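Local structure of aromatic amino acid aminotransferase I (Candida albicans WO-1, 6HNU) at residues T81-A89 against P94-S102; L198-K206 against G441-N449. The protein probably catalyses the pyridoxal-phosphate-dependent transfer of the amino group from aromatic L-amino acids to 2-oxoglutarate, giving aromatic oxo-acids and L-glutamate. All coordinates share one frame; numbering follows the deposited sequence.

Contact 1 (81-89 with 94-102) closes a tight connection from a strand into a short helix; it is partly buried, and it relies on backbone hydrogen bonds and on aliphatic groups such as V85 and L99. Contact 2 (198-206 with 441-449) joins loops 235 residues apart at the surface, where one glutamine amide and several waters do most of the work. Local and distant packing thus use different chemistry within one chain. The two share no element: their centres lie about 53 Å apart, on opposite sides of the centre of the chain, and both lie away from the cofactor and substrate pockets.

Contact 1: residues T81-A89 against P94-S102; sequences TTIEVFKKA and PDQIELARS
V85 and L99 meet obliquely where the strand 81-86 runs up against the start of the helix 99-102. V85 directs its side chain at the second segment: CG1, anti to the backbone N (chi1 -173°), lies 3.8 Å from CD2 of L99 and also packs against the carbonyl oxygen of I97. The other methyl, CG2, approaches OE1 of Q96. L99 in turn lays its CD1 beside the carbonyl oxygen of V85; the leucine thereby touches the backbone of the strand as well as the valine.

Q96 is bent at chi2, and its NE2 donates back to O of P94 at 3.1 Å, which helps set the rotation of the amide. Its OE1 is joined to O of E84 through a water that donates to both, weakly to Q96.

E98 occupies the N-cap position. Its chi1 of 67° sets CG between the backbone N and the carbonyl carbon, and the bent chain brings CD alongside CB of A89, 3.7 Å away. R101 grips the carboxylate side-on, NE to OE2 at 2.9 Å and NH2 to OE1 at 3.0 Å, both oxygens being met from above the carboxylate plane. E113 holds the same guanidinium through NH1.

Beside E98 two backbone bonds span the contact: N of L99 donates to O of F86 at 3.0 Å, and N of A100 donates to O of K87 at 3.0 Å on a lone pair. The K87 chain extends away, passing the A100 methyl with its CG, and its NZ is hydrogen-bonded to O of F53. The arrangement is a two-stranded antiparallel sheet, 57-62 with 81-86, whose second strand runs through a short loop that doubles back into a helical turn, the carbonyls of F86 and K87 satisfying two successive amides of that turn.

Contact 2: residues L198-K206 against G441-N449; sequences LMSRWVGNK and GQSSPPQKN
Q447 lays its side-chain amide over one face of the W202 indole, an amide-pi stack that ties the loop after helix 192-200 to the loop between strands 429-433 and 459-465 in this aminotransferase.

In the stack, the amide and ring planes are 16° apart, and NE2 of Q447 sits 3.2 Å above the ring plane, over its centre. CG of Q447 adds a CH-pi contact over the six-membered ring, 4.1 Å from its centroid.

The same amide supplies the direct hydrogen bonds. OE1 of Q447 accepts from N of V203 at 2.7 Å, while NE2 donates to O of V203 at 2.9 Å; each bond lies in its carbonyl plane, on a lone pair. NE2 also donates to OG of S443, whose hydroxyl in turn donates to O of P445. With chi2 bent (-55°), the amide is held flat against the ring by these three direct bonds.

Waters add further links. One bridges O of L198 and OE1 of Q447; another joins O of R201 to N of K448. Just before the cis peptide bond to P445, a water donates to O of S444 at 2.7 Å and accepts from N of N205 at 2.8 Å.

Contact 1: residues T81-A89 against P94-S102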
loop_
_atom_site.group_PDB
_atom_site.type_symbol
_atom_site.label_atom_id
_atom_site.label_comp_id
_atom_site.label_asym_id
_atom_site.label_seq_id
_atom_site.Cartn_x
_atom_site.Cartn_y
_atom_site.Cartn_z
ATOM N N THR B 81 8.839 24.129 15.363
ATOM C CA THR B 81 8.350 23.441 16.589
ATOM C C THR B 81 8.658 21.944 16.464
ATOM O O THR B 81 8.645 21.407 15.326
ATOM C CB THR B 81 6.889 23.809 16.864
ATOM O OG1 THR B 81 6.592 23.480 18.227
ATOM C CG2 THR B 81 5.910 23.112 15.950
ATOM N N THR B 82 8.980 21.304 17.585
ATOM C CA THR B 82 9.237 19.854 17.650
ATOM C C THR B 82 7.953 19.169 18.123
ATOM O O THR B 82 7.504 19.456 19.246
ATOM C CB THR B 82 10.476 19.537 18.498
ATOM O OG1 THR B 82 11.579 20.221 17.895
ATOM C CG2 THR B 82 10.745 18.050 18.627
ATOM N N ILE B 83 7.403 18.281 17.299
ATOM C CA ILE B 83 6.293 17.380 17.713
ATOM C C ILE B 83 6.931 16.042 18.113
ATOM O O ILE B 83 7.900 15.615 17.484
ATOM C CB ILE B 83 5.228 17.231 16.605
ATOM C CG1 ILE B 83 5.881 16.913 15.257
ATOM C CG2 ILE B 83 4.376 18.490 16.534
ATOM C CD1 ILE B 83 4.941 16.462 14.154
ATOM N N GLU B 84 6.370 15.422 19.131
ATOM C CA GLU B 84 6.848 14.172 19.733
ATOM C C GLU B 84 5.670 13.213 19.838
ATOM O O GLU B 84 4.584 13.627 20.316
ATOM C CB GLU B 84 7.417 14.445 21.119
ATOM C CG GLU B 84 8.642 15.330 21.092
ATOM C CD GLU B 84 9.427 15.243 22.392
ATOM O OE1 GLU B 84 8.776 15.357 23.439
ATOM O OE2 GLU B 84 10.671 14.989 22.349
ATOM N N VAL B 85 5.875 12.003 19.326
ATOM C CA VAL B 85 4.989 10.857 19.608
ATOM C C VAL B 85 5.778 9.789 20.363
ATOM O O VAL B 85 6.603 9.063 19.775
ATOM C CB VAL B 85 4.342 10.328 18.326
ATOM C CG1 VAL B 85 3.321 9.276 18.702
ATOM C CG2 VAL B 85 3.690 11.476 17.538
ATOM N N PHE B 86 5.491 9.669 21.655
ATOM C CA PHE B 86 6.028 8.601 22.514
ATOM C C PHE B 86 5.276 7.288 22.280
ATOM O O PHE B 86 4.101 7.290 21.817
ATOM C CB PHE B 86 5.902 9.035 23.977
ATOM C CG PHE B 86 6.860 10.125 24.362
ATOM C CD1 PHE B 86 6.524 11.460 24.191
ATOM C CD2 PHE B 86 8.095 9.813 24.911
ATOM C CE1 PHE B 86 7.407 12.457 24.586
ATOM C CE2 PHE B 86 8.983 10.822 25.285
ATOM C CZ PHE B 86 8.635 12.136 25.116
ATOM N N LYS B 87 5.941 6.186 22.657
ATOM C CA LYS B 87 5.378 4.817 22.660
ATOM C C LYS B 87 4.156 4.759 23.584
ATOM O O LYS B 87 3.133 4.140 23.181
ATOM C CB LYS B 87 6.475 3.830 23.080
ATOM C CG LYS B 87 6.077 2.358 23.130
ATOM C CD LYS B 87 7.293 1.482 22.910
ATOM C CE LYS B 87 7.038 0.015 23.072
ATOM N NZ LYS B 87 8.293 -0.751 23.012
ATOM N N LYS B 88 4.232 5.385 24.765
ATOM C CA LYS B 88 3.157 5.271 25.793
ATOM C C LYS B 88 2.266 6.519 25.793
ATOM O O LYS B 88 2.801 7.644 25.824
ATOM C CB LYS B 88 3.751 5.080 27.196
ATOM C CG LYS B 88 4.595 3.824 27.402
ATOM C CD LYS B 88 4.999 3.550 28.858
ATOM C CE LYS B 88 5.067 4.787 29.740
ATOM N NZ LYS B 88 5.765 4.547 31.028
ATOM N N ALA B 89 0.946 6.314 25.806
ATOM C CA ALA B 89 -0.077 7.385 25.826
ATOM C C ALA B 89 0.222 8.412 26.941
ATOM O O ALA B 89 0.178 9.652 26.666
ATOM C CB ALA B 89 -1.446 6.781 25.955
ATOM N N PRO B 94 -2.237 15.653 24.491
ATOM C CA PRO B 94 -3.522 15.076 24.115
ATOM C C PRO B 94 -3.619 14.737 22.620
ATOM O O PRO B 94 -2.966 15.408 21.797
ATOM C CB PRO B 94 -4.525 16.182 24.472
ATOM C CG PRO B 94 -3.813 16.976 25.558
ATOM C CD PRO B 94 -2.370 16.986 25.113
ATOM N N ASP B 95 -4.418 13.715 22.328
ATOM C CA ASP B 95 -4.958 13.418 20.972
ATOM C C ASP B 95 -3.876 12.840 20.055
ATOM O O ASP B 95 -4.094 12.851 18.810
ATOM C CB ASP B 95 -5.603 14.678 20.384
ATOM C CG ASP B 95 -6.658 15.290 21.305
ATOM O OD1 ASP B 95 -7.568 14.570 21.664
ATOM O OD2 ASP B 95 -6.548 16.481 21.638
ATOM N N GLN B 96 -2.799 12.286 20.620
ATOM C CA GLN B 96 -1.706 11.641 19.823
ATOM C C GLN B 96 -2.013 10.155 19.620
ATOM O O GLN B 96 -2.825 9.573 20.373
ATOM C CB GLN B 96 -0.357 11.808 20.522
ATOM C CG GLN B 96 0.055 13.266 20.703
ATOM C CD GLN B 96 -0.111 14.064 19.430
ATOM O OE1 GLN B 96 0.533 13.794 18.415
ATOM N NE2 GLN B 96 -0.987 15.050 19.467
ATOM N N ILE B 97 -1.400 9.534 18.615
ATOM C CA ILE B 97 -1.550 8.070 18.400
ATOM C C ILE B 97 -0.230 7.451 18.839
ATOM O O ILE B 97 0.726 7.364 18.034
ATOM C CB ILE B 97 -2.002 7.705 16.974
ATOM C CG1 ILE B 97 -2.916 8.776 16.352
ATOM C CG2 ILE B 97 -2.683 6.348 17.026
ATOM C CD1 ILE B 97 -3.034 8.747 14.847
ATOM N N GLU B 98 -0.171 7.112 20.122
ATOM C CA GLU B 98 1.069 6.635 20.783
ATOM C C GLU B 98 1.565 5.411 20.008
ATOM O O GLU B 98 0.713 4.649 19.472
ATOM C CB GLU B 98 0.797 6.361 22.269
ATOM C CG GLU B 98 -0.144 5.196 22.533
ATOM C CD GLU B 98 -1.627 5.477 22.495
ATOM O OE1 GLU B 98 -2.013 6.643 22.229
ATOM O OE2 GLU B 98 -2.410 4.510 22.675
ATOM N N LEU B 99 2.887 5.246 19.910
ATOM C CA LEU B 99 3.483 4.248 18.981
ATOM C C LEU B 99 3.089 2.822 19.385
ATOM O O LEU B 99 3.086 1.960 18.504
ATOM C CB LEU B 99 5.003 4.376 18.948
ATOM C CG LEU B 99 5.558 5.752 18.589
ATOM C CD1 LEU B 99 7.078 5.691 18.591
ATOM C CD2 LEU B 99 5.014 6.218 17.237
ATOM N N ALA B 100 2.818 2.548 20.672
ATOM C CA ALA B 100 2.369 1.216 21.114
ATOM C C ALA B 100 1.085 0.835 20.342
ATOM O O ALA B 100 0.858 -0.352 20.130
ATOM C CB ALA B 100 2.162 1.218 22.626
ATOM N N ARG B 101 0.290 1.821 19.924
ATOM C CA ARG B 101 -0.968 1.680 19.150
ATOM C C ARG B 101 -0.739 1.996 17.647
ATOM O O ARG B 101 -1.154 1.151 16.799
ATOM C CB ARG B 101 -2.048 2.548 19.789
ATOM C CG ARG B 101 -3.427 2.470 19.145
ATOM C CD ARG B 101 -4.564 2.937 20.073
ATOM N NE ARG B 101 -4.272 4.297 20.512
ATOM C CZ ARG B 101 -4.755 5.405 19.953
ATOM N NH1 ARG B 101 -5.645 5.330 18.972
ATOM N NH2 ARG B 101 -4.352 6.592 20.391
ATOM N N SER B 102 -0.069 3.103 17.266
ATOM C CA SER B 102 0.101 3.429 15.818
ATOM C C SER B 102 1.020 2.409 15.114
ATOM O O SER B 102 0.889 2.253 13.895
ATOM C CB SER B 102 0.565 4.877 15.618
ATOM O OG SER B 102 1.609 5.228 16.516
HETATM O O HOH W 1 2.892 15.628 18.841
#

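Contact 2: residues L198-K206 against G441-N449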
loop_
_atom_site.group_PDB
_atom_site.type_symbol
_atom_site.label_atom_id
_atom_site.label_comp_id
_atom_site.label_asym_id
_atom_site.label_seq_id
_atom_site.Cartn_x
_atom_site.Cartn_y
_atom_site.Cartn_z
ATOM N N LEU B 198 -23.330 11.320 -25.574
ATOM C CA LEU B 198 -22.681 9.986 -25.500
ATOM C C LEU B 198 -23.572 9.029 -24.701
ATOM O O LEU B 198 -23.762 7.886 -25.131
ATOM C CB LEU B 198 -21.308 10.144 -24.857
ATOM C CG LEU B 198 -20.463 8.877 -24.767
ATOM C CD1 LEU B 198 -20.149 8.329 -26.148
ATOM C CD2 LEU B 198 -19.170 9.167 -24.029
ATOM N N MET B 199 -24.059 9.465 -23.540
ATOM C CA MET B 199 -24.902 8.625 -22.663
ATOM C C MET B 199 -26.278 8.424 -23.296
ATOM O O MET B 199 -26.825 7.348 -23.137
ATOM C CB MET B 199 -25.017 9.243 -21.267
ATOM C CG MET B 199 -23.734 9.138 -20.447
ATOM S SD MET B 199 -22.949 7.488 -20.384
ATOM C CE MET B 199 -24.332 6.434 -19.957
ATOM N N SER B 200 -26.863 9.426 -23.947
ATOM C CA SER B 200 -28.266 9.341 -24.440
ATOM C C SER B 200 -28.391 8.194 -25.453
ATOM O O SER B 200 -29.492 7.673 -25.552
ATOM C CB SER B 200 -28.763 10.629 -25.040
ATOM O OG SER B 200 -28.049 10.886 -26.242
ATOM N N ARG B 201 -27.318 7.844 -26.168
ATOM C CA ARG B 201 -27.324 6.769 -27.208
ATOM C C ARG B 201 -26.438 5.594 -26.776
ATOM O O ARG B 201 -26.036 4.779 -27.651
ATOM C CB ARG B 201 -26.887 7.311 -28.566
ATOM C CG ARG B 201 -25.962 8.511 -28.506
ATOM C CD ARG B 201 -25.201 8.726 -29.796
ATOM N NE ARG B 201 -23.925 8.041 -29.650
ATOM C CZ ARG B 201 -22.747 8.596 -29.326
ATOM N NH1 ARG B 201 -22.622 9.914 -29.153
ATOM N NH2 ARG B 201 -21.690 7.792 -29.205
ATOM N N TRP B 202 -26.140 5.482 -25.479
ATOM C CA TRP B 202 -25.199 4.440 -24.997
ATOM C C TRP B 202 -25.713 3.055 -25.406
ATOM O O TRP B 202 -26.840 2.709 -25.009
ATOM C CB TRP B 202 -25.005 4.482 -23.479
ATOM C CG TRP B 202 -23.872 3.598 -23.070
ATOM C CD1 TRP B 202 -23.945 2.317 -22.600
ATOM C CD2 TRP B 202 -22.479 3.914 -23.184
ATOM N NE1 TRP B 202 -22.690 1.816 -22.390
ATOM C CE2 TRP B 202 -21.764 2.776 -22.732
ATOM C CE3 TRP B 202 -21.764 5.058 -23.549
ATOM C CZ2 TRP B 202 -20.375 2.759 -22.657
ATOM C CZ3 TRP B 202 -20.387 5.021 -23.505
ATOM C CH2 TRP B 202 -19.703 3.891 -23.051
ATOM N N VAL B 203 -24.895 2.267 -26.086
ATOM C CA VAL B 203 -25.245 0.836 -26.360
ATOM C C VAL B 203 -24.573 -0.085 -25.320
ATOM O O VAL B 203 -23.401 0.149 -24.960
ATOM C CB VAL B 203 -24.909 0.419 -27.808
ATOM C CG1 VAL B 203 -23.450 0.586 -28.150
ATOM C CG2 VAL B 203 -25.295 -1.025 -28.062
ATOM N N GLY B 204 -25.299 -1.117 -24.884
ATOM C CA GLY B 204 -24.797 -2.207 -24.020
ATOM C C GLY B 204 -24.756 -1.763 -22.571
ATOM O O GLY B 204 -25.464 -0.775 -22.210
ATOM N N ASN B 205 -23.998 -2.461 -21.738
ATOM C CA ASN B 205 -23.988 -2.153 -20.289
ATOM C C ASN B 205 -23.381 -0.750 -20.111
ATOM O O ASN B 205 -22.330 -0.423 -20.699
ATOM C CB ASN B 205 -23.293 -3.224 -19.448
ATOM C CG ASN B 205 -24.010 -4.559 -19.474
ATOM O OD1 ASN B 205 -25.217 -4.621 -19.265
ATOM N ND2 ASN B 205 -23.262 -5.627 -19.684
ATOM N N LYS B 206 -24.046 0.039 -19.290
ATOM C CA LYS B 206 -23.642 1.429 -19.012
ATOM C C LYS B 206 -22.271 1.444 -18.346
ATOM O O LYS B 206 -21.820 0.468 -17.746
ATOM C CB LYS B 206 -24.705 2.102 -18.157
ATOM C CG LYS B 206 -24.987 1.438 -16.821
ATOM C CD LYS B 206 -26.045 2.168 -16.006
ATOM C CE LYS B 206 -27.211 2.632 -16.859
ATOM N NZ LYS B 206 -28.375 2.995 -16.021
ATOM N N GLY B 441 -10.130 3.687 -25.865
ATOM C CA GLY B 441 -10.910 2.546 -25.394
ATOM C C GLY B 441 -12.233 2.451 -26.099
ATOM O O GLY B 441 -12.755 3.458 -26.604
ATOM N N GLN B 442 -12.768 1.250 -26.118
ATOM C CA GLN B 442 -14.082 0.957 -26.697
ATOM C C GLN B 442 -14.827 0.128 -25.672
ATOM O O GLN B 442 -14.212 -0.752 -25.046
ATOM C CB GLN B 442 -13.955 0.186 -28.015
ATOM C CG GLN B 442 -13.411 0.987 -29.190
ATOM C CD GLN B 442 -13.216 0.042 -30.351
ATOM O OE1 GLN B 442 -12.229 -0.687 -30.421
ATOM N NE2 GLN B 442 -14.195 0.002 -31.236
ATOM N N SER B 443 -16.104 0.398 -25.503
ATOM C CA SER B 443 -16.992 -0.467 -24.698
ATOM C C SER B 443 -17.134 -1.809 -25.423
ATOM O O SER B 443 -16.671 -1.933 -26.580
ATOM C CB SER B 443 -18.293 0.172 -24.461
ATOM O OG SER B 443 -18.874 0.607 -25.677
ATOM N N SER B 444 -17.696 -2.775 -24.712
ATOM C CA SER B 444 -18.027 -4.124 -25.217
ATOM C C SER B 444 -19.511 -4.361 -24.989
ATOM O O SER B 444 -19.943 -4.596 -23.867
ATOM C CB SER B 444 -17.177 -5.175 -24.551
ATOM O OG SER B 444 -17.569 -6.452 -24.998
ATOM N N PRO B 445 -20.363 -4.290 -26.032
ATOM C CA PRO B 445 -19.937 -3.969 -27.394
ATOM C C PRO B 445 -19.637 -2.491 -27.626
ATOM O O PRO B 445 -20.059 -1.634 -26.846
ATOM C CB PRO B 445 -21.172 -4.331 -28.227
ATOM C CG PRO B 445 -22.338 -4.138 -27.280
ATOM C CD PRO B 445 -21.808 -4.564 -25.929
ATOM N N PRO B 446 -18.933 -2.142 -28.721
ATOM C CA PRO B 446 -18.550 -0.752 -28.978
ATOM C C PRO B 446 -19.765 0.141 -29.251
ATOM O O PRO B 446 -20.823 -0.370 -29.625
ATOM C CB PRO B 446 -17.597 -0.844 -30.181
ATOM C CG PRO B 446 -17.964 -2.165 -30.857
ATOM C CD PRO B 446 -18.395 -3.076 -29.727
ATOM N N GLN B 447 -19.612 1.442 -29.003
ATOM C CA GLN B 447 -20.616 2.478 -29.368
ATOM C C GLN B 447 -20.585 2.647 -30.896
ATOM O O GLN B 447 -19.590 2.244 -31.483
ATOM C CB GLN B 447 -20.301 3.788 -28.633
ATOM C CG GLN B 447 -20.235 3.642 -27.120
ATOM C CD GLN B 447 -21.500 3.048 -26.579
ATOM O OE1 GLN B 447 -22.594 3.591 -26.792
ATOM N NE2 GLN B 447 -21.351 1.959 -25.840
ATOM N N LYS B 448 -21.623 3.225 -31.509
ATOM C CA LYS B 448 -21.655 3.489 -32.977
ATOM C C LYS B 448 -20.634 4.586 -33.313
ATOM O O LYS B 448 -20.410 5.445 -32.447
ATOM C CB LYS B 448 -23.062 3.897 -33.428
ATOM C CG LYS B 448 -24.156 2.862 -33.190
ATOM C CD LYS B 448 -23.822 1.459 -33.715
ATOM C CE LYS B 448 -25.045 0.602 -33.994
ATOM N NZ LYS B 448 -25.894 0.428 -32.787
ATOM N N ASN B 449 -20.058 4.567 -34.527
ATOM C CA ASN B 449 -19.252 5.684 -35.109
ATOM C C ASN B 449 -18.009 5.902 -34.241
ATOM O O ASN B 449 -17.106 5.048 -34.324
ATOM C CB ASN B 449 -20.090 6.966 -35.286
ATOM C CG ASN B 449 -19.351 8.259 -34.977
ATOM O OD1 ASN B 449 -19.579 8.867 -33.934
ATOM N ND2 ASN B 449 -18.492 8.720 -35.879
HETATM O O HOH W 2 -22.840 6.236 -27.193
HETATM O O HOH W 3 -23.912 4.399 -29.907
HETATM O O HOH W 4 -21.361 -1.542 -24.539
HETATM O O HOH W 5 -20.570 -2.153 -21.860
HETATM O O HOH W 6 -20.153 -4.832 -20.678
HETATM O O HOH W 7 -22.390 -4.498 -22.813
#